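Local coordinates for IclR family transcriptional regulator (Brucella abortus, PDB 5WHM), which represses transcription as an IclR-type regulator, probably by binding DNA through its helix-turn-helix domain, at residues M7-P10 with L11-G14. Sequence-based numbering, arbitrary orientation.
Sequences MLTP and LEAG
T9 and E12 close a type I beta turn whose two ends are joined through the backbone and, a second time, through their side chains. The turn lies in the loop just before helix 15-18, with G14 at that helix's N-cap position. The backbone bond runs from E12 N to T9 O over 3.1 Å and is fairly straight (161°). P10 and L11 form the corner, and the proline ring restricts phi to near the value (-68° here) that suits the first corner position of a type I turn.

The side-chain bond passes from T9 OG1 to E12 OE1 (2.9 Å), the two side chains crossing at about a right angle and the carboxylate offering its anti lone pair. With chi1 at 69°, E12 CG sits between its own N and C, which folds the chain back over T9 O. A water donates to E12 OE1 and accepts from T9 N, so the same oxygen is also tied to the start of the turn.

The methyl CE of selenomethionine M7 makes a loose van der Waals approach to the carboxylate carbon E12 CD (4.2 Å). The corner residues face other parts of the dimer: L11 packs on R28 and E31 of helix 24-33, and P10 on L69 of the second subunit. Two donors, T9 OG1 and the water, would offset the closeness of T9 O to E12 OE1 (3.2 Å) and probably steady the carboxylate.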
HETATM    1  N   MSE C   7      -2.172  -7.010  19.093  1.00 49.60           N
HETATM    2  CA  MSE C   7      -1.095  -6.512  19.953  1.00 55.94           C
HETATM    3  C   MSE C   7      -0.646  -5.089  19.599  1.00 53.57           C
HETATM    4  O   MSE C   7      -0.380  -4.766  18.434  1.00 48.00           O
HETATM    5  CB  MSE C   7       0.125  -7.437  19.878  1.00 51.25           C
HETATM    6  CG  MSE C   7      -0.181  -8.913  20.014  1.00 53.59           C
HETATM    7 SE   MSE C   7       1.494  -9.922  19.862  0.54 50.81          SE
HETATM    8  CE  MSE C   7       2.147  -9.515  21.651  1.00 57.73           C
ATOM      9  N   LEU C   8      -0.521  -4.261  20.626  1.00 53.38           N
ATOM     10  CA  LEU C   8       0.041  -2.921  20.508  1.00 53.41           C
ATOM     11  C   LEU C   8       1.542  -2.895  20.736  1.00 59.15           C
ATOM     12  O   LEU C   8       2.223  -2.005  20.214  1.00 63.00           O
ATOM     13  CB  LEU C   8      -0.616  -1.979  21.528  1.00 57.70           C
ATOM     14  CG  LEU C   8      -2.138  -1.874  21.488  1.00 59.27           C
ATOM     15  CD1 LEU C   8      -2.638  -0.955  22.588  1.00 64.07           C
ATOM     16  CD2 LEU C   8      -2.609  -1.387  20.141  1.00 56.35           C
ATOM     17  N   THR C   9       2.067  -3.831  21.527  1.00 58.98           N
ATOM     18  CA  THR C   9       3.489  -3.888  21.872  1.00 61.08           C
ATOM     19  C   THR C   9       4.009  -5.305  21.661  1.00 59.26           C
ATOM     20  O   THR C   9       4.314  -6.022  22.629  1.00 56.47           O
ATOM     21  CB  THR C   9       3.708  -3.455  23.319  1.00 63.24           C
ATOM     22  OG1 THR C   9       2.956  -4.322  24.172  1.00 65.02           O
ATOM     23  CG2 THR C   9       3.244  -2.020  23.527  1.00 67.37           C
ATOM     24  N   PRO C  10       4.135  -5.741  20.404  1.00 51.50           N
ATOM     25  CA  PRO C  10       4.490  -7.144  20.144  1.00 51.31           C
ATOM     26  C   PRO C  10       5.904  -7.522  20.559  1.00 53.86           C
ATOM     27  O   PRO C  10       6.214  -8.723  20.595  1.00 50.18           O
ATOM     28  CB  PRO C  10       4.309  -7.279  18.627  1.00 48.53           C
ATOM     29  CG  PRO C  10       4.445  -5.906  18.101  1.00 47.47           C
ATOM     30  CD  PRO C  10       3.946  -4.980  19.157  1.00 46.63           C
ATOM     31  N   LEU C  11       6.774  -6.565  20.868  1.00 50.89           N
ATOM     32  CA  LEU C  11       8.125  -6.931  21.267  1.00 52.83           C
ATOM     33  C   LEU C  11       8.247  -7.044  22.787  1.00 58.73           C
ATOM     34  O   LEU C  11       9.345  -7.298  23.297  1.00 60.19           O
ATOM     35  CB  LEU C  11       9.146  -5.935  20.691  1.00 51.74           C
ATOM     36  CG  LEU C  11       9.261  -5.885  19.137  1.00 47.86           C
ATOM     37  CD1 LEU C  11      10.625  -5.386  18.697  1.00 47.67           C
ATOM     38  CD2 LEU C  11       8.946  -7.214  18.465  1.00 44.79           C
ATOM     39  N   GLU C  12       7.132  -6.905  23.502  1.00 62.05           N
ATOM     40  CA  GLU C  12       7.061  -7.063  24.957  1.00 70.17           C
ATOM     41  C   GLU C  12       7.652  -8.383  25.441  1.00 74.77           C
ATOM     42  O   GLU C  12       7.862  -9.313  24.652  1.00 72.25           O
ATOM     43  CB  GLU C  12       5.610  -6.980  25.413  1.00 75.31           C
ATOM     44  CG  GLU C  12       4.778  -8.185  24.959  1.00 78.97           C
ATOM     45  CD  GLU C  12       3.321  -8.098  25.393  1.00 88.38           C
ATOM     46  OE1 GLU C  12       2.724  -7.010  25.242  1.00 90.53           O
ATOM     47  OE2 GLU C  12       2.773  -9.112  25.887  1.00 93.29           O
ATOM     48  N   ALA C  13       7.886  -8.480  26.749  1.00 84.62           N
ATOM     49  CA  ALA C  13       8.522  -9.659  27.317  1.00 91.59           C
ATOM     50  C   ALA C  13       7.584 -10.862  27.285  1.00 97.28           C
ATOM     51  O   ALA C  13       6.383 -10.748  27.555  1.00 98.55           O
ATOM     52  CB  ALA C  13       8.969  -9.382  28.756  1.00 96.52           C
ATOM     53  N   GLY C  14       8.142 -12.015  26.920  1.00101.84           N
ATOM     54  CA  GLY C  14       7.502 -13.297  27.156  1.00106.49           C
ATOM     55  C   GLY C  14       6.303 -13.636  26.296  1.00103.22           C
ATOM     56  O   GLY C  14       5.407 -14.346  26.762  1.00107.59           O
TER
HETATM   57  O   HOH W   1       0.859  -6.246  23.023  1.00 54.28           O